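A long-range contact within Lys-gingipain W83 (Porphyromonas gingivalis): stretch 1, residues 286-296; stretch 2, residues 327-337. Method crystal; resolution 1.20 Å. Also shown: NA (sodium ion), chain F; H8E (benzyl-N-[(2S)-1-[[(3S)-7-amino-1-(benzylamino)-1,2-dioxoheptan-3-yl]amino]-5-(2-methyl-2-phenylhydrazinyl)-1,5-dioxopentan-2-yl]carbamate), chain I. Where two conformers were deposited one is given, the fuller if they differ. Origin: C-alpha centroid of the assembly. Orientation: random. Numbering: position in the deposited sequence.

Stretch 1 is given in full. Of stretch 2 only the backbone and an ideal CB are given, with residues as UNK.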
ATOM      1  N   GLY A 286      11.913  18.867   6.035  1.00  8.76           N
ATOM      2  CA  GLY A 286      12.456  18.957   4.678  1.00  9.95           C
ATOM      3  C   GLY A 286      12.233  17.715   3.850  1.00  8.73           C
ATOM      4  O   GLY A 286      11.610  17.743   2.793  1.00  8.89           O
ATOM      5  N   GLU A 287      12.688  16.552   4.372  1.00  8.84           N
ATOM      6  CA  GLU A 287      12.495  15.299   3.624  1.00  8.67           C
ATOM      7  C   GLU A 287      11.010  15.014   3.421  1.00  8.13           C
ATOM      8  O   GLU A 287      10.679  14.528   2.352  1.00  8.17           O
ATOM      9  CB  GLU A 287      13.167  14.113   4.288  1.00  9.54           C
ATOM     10  CG  GLU A 287      14.631  13.896   3.926  1.00 10.25           C
ATOM     11  CD  GLU A 287      15.650  14.752   4.647  1.00 11.17           C
ATOM     12  OE1 GLU A 287      15.269  15.753   5.302  1.00 11.54           O
ATOM     13  OE2 GLU A 287      16.859  14.392   4.555  1.00 11.67           O
ATOM     14  N   ASP A 288      10.128  15.305   4.406  1.00  8.12           N
ATOM     15  CA  ASP A 288       8.706  15.027   4.152  1.00  7.93           C
ATOM     16  C   ASP A 288       8.160  15.919   3.042  1.00  7.85           C
ATOM     17  O   ASP A 288       7.230  15.534   2.320  1.00  8.33           O
ATOM     18  CB  ASP A 288       7.859  15.218   5.406  1.00  9.15           C
ATOM     19  CG  ASP A 288       7.751  14.035   6.344  1.00  8.17           C
ATOM     20  OD1 ASP A 288       8.377  12.963   6.059  1.00  8.52           O
ATOM     21  OD2 ASP A 288       6.996  14.150   7.318  1.00  8.73           O
ATOM     22  N   TYR A 289       8.683  17.170   2.923  1.00  7.74           N
ATOM     23  CA  TYR A 289       8.250  18.060   1.832  1.00  7.96           C
ATOM     24  C   TYR A 289       8.551  17.388   0.476  1.00  7.92           C
ATOM     25  O   TYR A 289       7.698  17.282  -0.381  1.00  8.18           O
ATOM     26  CB  TYR A 289       8.932  19.410   2.020  1.00  7.99           C
ATOM     27  CG  TYR A 289       8.570  20.545   1.098  1.00  8.58           C
ATOM     28  CD1 TYR A 289       7.260  20.730   0.634  1.00  8.52           C
ATOM     29  CD2 TYR A 289       9.488  21.555   0.848  1.00  9.58           C
ATOM     30  CE1 TYR A 289       6.925  21.871  -0.101  1.00  9.38           C
ATOM     31  CE2 TYR A 289       9.139  22.713   0.176  1.00  9.88           C
ATOM     32  CZ  TYR A 289       7.859  22.865  -0.300  1.00  9.47           C
ATOM     33  OH  TYR A 289       7.481  24.019  -0.992  1.00 10.56           O
ATOM     34  N   TYR A 290       9.796  16.968   0.312  1.00  7.90           N
ATOM     35  CA  TYR A 290      10.174  16.317  -0.941  1.00  7.99           C
ATOM     36  C   TYR A 290       9.398  15.029  -1.150  1.00  7.75           C
ATOM     37  O   TYR A 290       8.981  14.728  -2.271  1.00  8.68           O
ATOM     38  CB  TYR A 290      11.697  15.971  -0.960  1.00  9.32           C
ATOM     39  CG  TYR A 290      12.585  17.144  -0.585  1.00  9.55           C
ATOM     40  CD1 TYR A 290      12.401  18.393  -1.167  1.00  9.59           C
ATOM     41  CD2 TYR A 290      13.642  16.980   0.301  1.00  9.66           C
ATOM     42  CE1 TYR A 290      13.200  19.473  -0.809  1.00 12.03           C
ATOM     43  CE2 TYR A 290      14.465  18.045   0.646  1.00 10.25           C
ATOM     44  CZ  TYR A 290      14.244  19.284   0.076  1.00 11.12           C
ATOM     45  OH  TYR A 290      15.060  20.334   0.435  1.00 11.94           O
ATOM     46  N   TRP A 291       9.197  14.278  -0.051  1.00  7.63           N
ATOM     47  CA  TRP A 291       8.449  13.009  -0.113  1.00  7.59           C
ATOM     48  C   TRP A 291       7.132  13.182  -0.827  1.00  7.87           C
ATOM     49  O   TRP A 291       6.804  12.439  -1.741  1.00  8.23           O
ATOM     50  CB  TRP A 291       8.269  12.520   1.322  1.00  8.48           C
ATOM     51  CG  TRP A 291       7.897  11.089   1.524  1.00  7.81           C
ATOM     52  CD1 TRP A 291       8.754  10.102   1.910  1.00  7.89           C
ATOM     53  CD2 TRP A 291       6.583  10.502   1.525  1.00  8.17           C
ATOM     54  NE1 TRP A 291       8.070   8.939   2.138  1.00  8.16           N
ATOM     55  CE2 TRP A 291       6.726   9.160   1.940  1.00  8.01           C
ATOM     56  CE3 TRP A 291       5.294  10.985   1.255  1.00  8.62           C
ATOM     57  CZ2 TRP A 291       5.641   8.303   2.123  1.00  8.61           C
ATOM     58  CZ3 TRP A 291       4.217  10.110   1.361  1.00  9.09           C
ATOM     59  CH2 TRP A 291       4.385   8.793   1.817  1.00  8.37           C
ATOM     60  N   SER A 292       6.373  14.224  -0.450  1.00  7.90           N
ATOM     61  CA  SER A 292       5.064  14.440  -1.062  1.00  7.80           C
ATOM     62  C   SER A 292       5.090  15.124  -2.394  1.00  8.15           C
ATOM     63  O   SER A 292       4.328  14.732  -3.294  1.00  8.49           O
ATOM     64  CB  SER A 292       4.130  15.239  -0.156  1.00  8.36           C
ATOM     65  OG  SER A 292       3.832  14.524   1.038  1.00  8.77           O
ATOM     66  N   VAL A 293       5.916  16.183  -2.574  1.00  8.64           N
ATOM     67  CA  VAL A 293       5.871  17.039  -3.758  0.50  8.65           C
ATOM     68  C   VAL A 293       6.897  16.694  -4.825  1.00  8.76           C
ATOM     69  O   VAL A 293       6.663  16.941  -6.022  1.00  9.89           O
ATOM     70  CB  VAL A 293       6.116  18.483  -3.250  0.50 10.66           C
ATOM     71  CG1 VAL A 293       6.453  19.451  -4.364  0.50  9.35           C
ATOM     72  CG2 VAL A 293       4.904  18.979  -2.464  0.50 10.85           C
ATOM     73  N   GLY A 294       8.063  16.195  -4.384  1.00  8.50           N
ATOM     74  CA  GLY A 294       9.216  15.973  -5.254  1.00  8.89           C
ATOM     75  C   GLY A 294      10.387  16.796  -4.754  1.00  8.49           C
ATOM     76  O   GLY A 294      10.247  17.754  -3.974  1.00  9.12           O
ATOM     77  N   ALA A 295      11.583  16.376  -5.185  1.00  8.81           N
ATOM     78  CA  ALA A 295      12.781  17.177  -4.902  1.00 10.01           C
ATOM     79  C   ALA A 295      12.737  18.509  -5.661  1.00  9.86           C
ATOM     80  O   ALA A 295      11.941  18.706  -6.588  1.00 10.12           O
ATOM     81  CB  ALA A 295      14.029  16.396  -5.279  1.00 10.69           C
ATOM     82  N   ASN A 296      13.651  19.410  -5.265  1.00  9.96           N
ATOM     83  CA  ASN A 296      13.722  20.799  -5.824  1.00 11.01           C
ATOM     84  C   ASN A 296      12.554  21.666  -5.326  1.00 10.98           C
ATOM     85  O   ASN A 296      12.402  22.779  -5.787  1.00 13.33           O
ATOM     86  CB  ASN A 296      13.870  20.897  -7.348  1.00 12.65           C
ATOM     87  CG  ASN A 296      15.306  20.888  -7.779  1.00 14.39           C
ATOM     88  OD1 ASN A 296      16.195  21.377  -7.035  1.00 15.17           O
ATOM     89  ND2 ASN A 296      15.571  20.297  -8.948  1.00 20.64           N
ATOM     90  N   UNK A 327       3.844   1.439  -3.420  1.00  8.18           N
ATOM     91  CA  UNK A 327       4.537   2.290  -4.379  1.00  8.30           C
ATOM     92  C   UNK A 327       4.419   3.769  -4.019  1.00  8.11           C
ATOM     93  O   UNK A 327       5.279   4.552  -4.427  1.00  8.54           O
ATOM     94  CB  UNK A 327       3.985   2.051  -5.786  1.00  8.30           C
ATOM     95  N   UNK A 328       3.363   4.187  -3.329  1.00  8.21           N
ATOM     96  CA  UNK A 328       3.225   5.622  -2.919  1.00  8.28           C
ATOM     97  C   UNK A 328       4.368   5.929  -1.957  1.00  8.40           C
ATOM     98  O   UNK A 328       5.052   6.961  -2.072  1.00  9.56           O
ATOM     99  CB  UNK A 328       1.872   5.905  -2.262  1.00  8.28           C
ATOM    100  N   UNK A 329       4.581   5.027  -0.966  1.00  8.21           N
ATOM    101  CA  UNK A 329       5.671   5.210   0.010  1.00  8.81           C
ATOM    102  C   UNK A 329       7.040   5.173  -0.675  1.00  8.74           C
ATOM    103  O   UNK A 329       7.909   5.975  -0.375  1.00  9.78           O
ATOM    104  CB  UNK A 329       5.603   4.131   1.093  1.00  8.81           C
ATOM    105  N   UNK A 330       7.196   4.241  -1.623  1.00  8.54           N
ATOM    106  CA  UNK A 330       8.437   4.078  -2.379  1.00  9.00           C
ATOM    107  C   UNK A 330       8.762   5.386  -3.096  1.00  8.69           C
ATOM    108  O   UNK A 330       9.885   5.877  -3.041  1.00  8.50           O
ATOM    109  CB  UNK A 330       8.324   2.925  -3.378  1.00  9.00           C
ATOM    110  N   UNK A 331       7.789   5.965  -3.810  1.00  8.58           N
ATOM    111  CA  UNK A 331       7.992   7.214  -4.556  1.00  8.20           C
ATOM    112  C   UNK A 331       8.402   8.344  -3.608  1.00  8.69           C
ATOM    113  O   UNK A 331       9.276   9.152  -3.943  1.00  8.51           O
ATOM    114  CB  UNK A 331       6.722   7.598  -5.317  1.00  8.20           C
ATOM    115  N   UNK A 332       7.768   8.437  -2.431  1.00  8.04           N
ATOM    116  CA  UNK A 332       8.157   9.483  -1.477  1.00  8.46           C
ATOM    117  C   UNK A 332       9.589   9.328  -1.061  1.00  7.82           C
ATOM    118  O   UNK A 332      10.375  10.287  -1.039  1.00  8.50           O
ATOM    119  CB  UNK A 332       7.256   9.459  -0.241  1.00  8.46           C
ATOM    120  N   UNK A 333       9.980   8.081  -0.748  1.00  8.15           N
ATOM    121  CA  UNK A 333      11.366   7.853  -0.354  1.00  8.19           C
ATOM    122  C   UNK A 333      12.338   8.105  -1.490  1.00  7.94           C
ATOM    123  O   UNK A 333      13.433   8.619  -1.233  1.00  8.71           O
ATOM    124  CB  UNK A 333      11.538   6.422   0.160  1.00  8.19           C
ATOM    125  N   UNK A 334      11.941   7.816  -2.744  1.00  8.47           N
ATOM    126  CA  UNK A 334      12.809   8.145  -3.868  1.00  8.79           C
ATOM    127  C   UNK A 334      13.024   9.638  -3.961  1.00  7.96           C
ATOM    128  O   UNK A 334      14.129  10.094  -4.227  1.00  8.55           O
ATOM    129  CB  UNK A 334      12.222   7.615  -5.178  1.00  8.79           C
ATOM    130  N   UNK A 335      11.949  10.422  -3.754  1.00  7.90           N
ATOM    131  CA  UNK A 335      12.090  11.876  -3.845  1.00  8.79           C
ATOM    132  C   UNK A 335      13.018  12.397  -2.739  1.00  8.30           C
ATOM    133  O   UNK A 335      13.849  13.287  -3.011  1.00  8.74           O
ATOM    134  CB  UNK A 335      10.721  12.552  -3.752  1.00  8.79           C
ATOM    135  N   UNK A 336      12.880  11.883  -1.505  1.00  8.66           N
ATOM    136  CA  UNK A 336      13.771  12.328  -0.447  1.00  8.90           C
ATOM    137  C   UNK A 336      15.224  11.947  -0.786  1.00 10.00           C
ATOM    138  O   UNK A 336      16.165  12.669  -0.428  1.00 10.12           O
ATOM    139  CB  UNK A 336      13.350  11.723   0.894  1.00  8.90           C
ATOM    140  N   UNK A 337      15.415  10.786  -1.469  1.00  8.80           N
ATOM    141  CA  UNK A 337      16.753  10.361  -1.843  1.00  9.10           C
ATOM    142  C   UNK A 337      17.273  11.263  -2.952  1.00  8.70           C
ATOM    143  O   UNK A 337      18.457  11.699  -2.922  1.00  9.17           O
ATOM    144  CB  UNK A 337      16.761   8.896  -2.283  1.00  9.10           C
TER
HETATM  145 NA    NA F 704       6.798  17.056  -8.353  1.00  8.95          NA
HETATM  146  CAQ H8E I 707       4.593  15.119  19.625  1.00 20.28           C
HETATM  147  CAK H8E I 707       3.372  15.423  20.263  1.00 18.43           C
HETATM  148  CAH H8E I 707       2.836  16.708  20.164  1.00 19.32           C
HETATM  149  CAL H8E I 707       3.493  17.712  19.460  1.00 20.57           C
HETATM  150  CAR H8E I 707       4.700  17.388  18.860  1.00 18.16           C
HETATM  151  CBO H8E I 707       5.251  16.114  18.887  1.00 14.67           C
HETATM  152  CBA H8E I 707       6.507  15.907  18.280  1.00 15.53           C
HETATM  153  NBE H8E I 707       6.409  15.572  16.849  1.00 12.14           N
HETATM  154  CBL H8E I 707       7.354  15.938  15.939  1.00 11.20           C
HETATM  155  OAE H8E I 707       8.298  16.675  16.248  1.00 11.81           O
HETATM  156  CBN H8E I 707       7.169  15.394  14.526  1.00 10.10           C
HETATM  157  OAG H8E I 707       5.984  15.008  14.282  1.00  9.44           O
HETATM  158  CBS H8E I 707       7.812  16.332  13.457  1.00 10.83           C
HETATM  159  CBB H8E I 707       7.251  16.114  12.046  1.00  9.31           C
HETATM  160  CAY H8E I 707       7.797  17.116  11.026  1.00  9.80           C
HETATM  161  CAX H8E I 707       7.472  16.785   9.565  1.00  9.26           C
HETATM  162  CAW H8E I 707       6.004  17.020   9.233  1.00  9.00           C
HETATM  163  NAB H8E I 707       5.774  16.711   7.790  1.00  9.40           N
HETATM  164  NBG H8E I 707       9.278  16.256  13.427  1.00  9.43           N
HETATM  165  C   H8E I 707      10.124  17.263  13.645  1.00  9.80           C
HETATM  166  O   H8E I 707       9.812  18.405  13.955  1.00 10.46           O
HETATM  167  CA  H8E I 707      11.580  16.817  13.660  1.00  9.80           C
HETATM  168  N   H8E I 707      12.503  17.911  13.374  1.00  9.55           N
HETATM  169  CBK H8E I 707      12.579  18.500  12.154  1.00 10.08           C
HETATM  170  OAD H8E I 707      11.759  18.195  11.275  1.00 10.68           O
HETATM  171  OBI H8E I 707      13.519  19.356  12.014  1.00 11.62           O
HETATM  172  CBD H8E I 707      13.619  20.112  10.752  1.00 15.77           C
HETATM  173  CBP H8E I 707      14.584  21.205  10.867  1.00 13.89           C
HETATM  174  CAS H8E I 707      15.892  21.090  10.396  1.00 16.27           C
HETATM  175  CAM H8E I 707      16.845  22.150  10.479  1.00 17.05           C
HETATM  176  CAI H8E I 707      16.409  23.312  11.140  1.00 15.85           C
HETATM  177  CAN H8E I 707      15.130  23.396  11.668  1.00 15.45           C
HETATM  178  CAT H8E I 707      14.211  22.369  11.541  1.00 15.69           C
HETATM  179  CB  H8E I 707      11.919  16.229  15.040  1.00 10.11           C
HETATM  180  CG  H8E I 707      11.718  17.238  16.202  1.00 10.92           C
HETATM  181  CD  H8E I 707      11.694  16.537  17.528  1.00 11.85           C
HETATM  182  OE1 H8E I 707      12.744  16.247  18.103  1.00 14.42           O
HETATM  183  NE2 H8E I 707      10.448  16.226  17.932  0.54 12.45           N
HETATM  184  NBT H8E I 707      10.199  15.429  19.060  0.54 13.62           N
HETATM  185  CAA H8E I 707       9.489  14.168  18.714  0.54 13.60           C
HETATM  186  CBQ H8E I 707       9.917  16.160  20.254  0.54 14.50           C
HETATM  187  CAU H8E I 707       9.136  15.621  21.288  0.54 16.51           C
HETATM  188  CAO H8E I 707       8.931  16.339  22.463  0.54 19.23           C
HETATM  189  CAJ H8E I 707       9.489  17.602  22.615  0.54 18.96           C
HETATM  190  CAP H8E I 707      10.229  18.168  21.586  0.54 17.97           C
HETATM  191  CAV H8E I 707      10.461  17.441  20.417  0.54 15.40           C

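Two helices cross here at 124° between their N-to-C directions, and their axes approach to 7.1 Å.

Position 327 has nothing of stretch 1 within reach of its CB, so this contact sets no rule; the residue is Ser327. Position 328 points sideways, its CB still short of the partner, and many side chains would fit. It is Ile328. Its closest atom to the indole is O, 4.4 Å from Trp291 CH2, while the end of its side chain leads away.

At 329 CA-to-CB points away, yet the ideal CB sits 4.3 Å from Trp291 CZ2. Many side chains could leave here, the first carbons brushing the indole. Met329 has its CA 3.7 Å and its CG 4.2 Å from Trp291 CZ2, and the rest of the chain runs on away from the ring.

Positions 330 and 331, directed away and sideways, touch nothing in stretch 1 and are left free by it. They are Trp330 and Ala331.

Position 332 is the strictest. Its CB would point at stretch 1 and come 2.2 Å from Trp291 CD2, a clash, although phi/psi of -61/-45 is ordinary helix. The indole, not the backbone, therefore demands glycine. Gly332 lets its CA settle 3.4 Å from the centroid of the five-membered ring of Trp291, 8° off the normal, a CH-pi contact over the face. The CA atoms of Trp291 and Gly332 close to 3.8 Å, with reciprocal CA-H...O contacts: Trp291 CA to Gly332 O at 3.5 Å, Gly332 CA to Trp291 O at 3.3 Å.

At 333 the CB points away, but Trp291 NE1, a donor, lies 4.7 Å from it. A short side chain with an acceptor would suit, Asn or Asp among them. Asn333 turns its end back, and Trp291 NE1 donates a hydrogen bond to Asn333 OD1 at 3.0 Å, near the ring plane.

Position 334 points sideways, beyond contact; Leu334 leads its end away.

Position 335 points toward stretch 1, its ideal CB a tight 3.2 Å from Tyr290 O and 4.0 Å from Gly294 CA. Only a very small residue looks comfortable, alanine or glycine. Ala335 fills the niche; Ala335 O lies 3.9 Å from Ala295 CB, a packing contact.

At 336 the sideways CB lies 3.9 Å from Glu287 CG, which favours something small and apolar. Ala336 packs its CB 4.0 Å from CG of Glu287. One water donates to both Glu287 OE2 and Ala336 O, at 2.9 Å each, bridging the helices.

Position 337 points away, unconstrained here; Thr337 OG1 donates to Asn333 O at 2.8 Å.

Stretch 2 (327-337) SIMWAGNLAAT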
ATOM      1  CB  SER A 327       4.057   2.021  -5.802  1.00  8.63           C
ATOM      2  OG  SER A 327       2.760   2.552  -6.027  1.00  8.65           O
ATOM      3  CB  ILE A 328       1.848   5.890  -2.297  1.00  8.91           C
ATOM      4  CG1 ILE A 328       0.737   5.620  -3.325  1.00  9.27           C
ATOM      5  CG2 ILE A 328       1.776   7.297  -1.744  1.00 10.39           C
ATOM      6  CD1 ILE A 328      -0.658   5.683  -2.735  1.00 10.26           C
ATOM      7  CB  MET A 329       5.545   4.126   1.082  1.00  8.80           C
ATOM      8  CG  MET A 329       6.606   4.241   2.175  1.00  9.64           C
ATOM      9  SD  MET A 329       6.393   3.031   3.480  1.00 10.91           S
ATOM     10  CE  MET A 329       7.165   1.575   2.760  1.00 14.18           C
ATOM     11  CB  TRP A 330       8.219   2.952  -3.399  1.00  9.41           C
ATOM     12  CG  TRP A 330       9.473   2.588  -4.129  1.00 10.01           C
ATOM     13  CD1 TRP A 330       9.938   3.139  -5.282  1.00 10.68           C
ATOM     14  CD2 TRP A 330      10.366   1.540  -3.786  1.00 10.75           C
ATOM     15  NE1 TRP A 330      11.116   2.489  -5.666  1.00 12.67           N
ATOM     16  CE2 TRP A 330      11.383   1.506  -4.763  1.00 12.39           C
ATOM     17  CE3 TRP A 330      10.407   0.639  -2.732  1.00 12.54           C
ATOM     18  CZ2 TRP A 330      12.441   0.573  -4.702  1.00 13.18           C
ATOM     19  CZ3 TRP A 330      11.433  -0.270  -2.672  1.00 15.90           C
ATOM     20  CH2 TRP A 330      12.431  -0.290  -3.641  1.00 16.12           C
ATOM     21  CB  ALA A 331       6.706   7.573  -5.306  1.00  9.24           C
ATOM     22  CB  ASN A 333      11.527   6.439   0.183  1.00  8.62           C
ATOM     23  CG  ASN A 333      10.844   6.162   1.501  1.00  9.37           C
ATOM     24  OD1 ASN A 333      10.376   7.075   2.197  1.00  9.47           O
ATOM     25  ND2 ASN A 333      10.764   4.855   1.834  1.00 10.04           N
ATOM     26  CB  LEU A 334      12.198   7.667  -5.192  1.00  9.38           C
ATOM     27  CG  LEU A 334      12.163   6.165  -5.461  1.00  9.18           C
ATOM     28  CD1 LEU A 334      11.467   5.941  -6.801  1.00 11.30           C
ATOM     29  CD2 LEU A 334      13.590   5.581  -5.545  1.00 10.71           C
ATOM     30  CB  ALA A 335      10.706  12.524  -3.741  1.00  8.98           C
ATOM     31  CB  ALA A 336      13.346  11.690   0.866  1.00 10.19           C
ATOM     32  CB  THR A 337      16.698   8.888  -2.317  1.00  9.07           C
ATOM     33  OG1 THR A 337      16.141   8.080  -1.257  1.00  9.44           O
ATOM     34  CG2 THR A 337      18.085   8.349  -2.598  1.00  9.30           C
TER
HETATM   35  O   HOH W   1      17.602  13.024   2.089  1.00 14.23           O
HETATM   36  O   HOH W   2       7.095  16.974 -10.778  1.00 10.55           O
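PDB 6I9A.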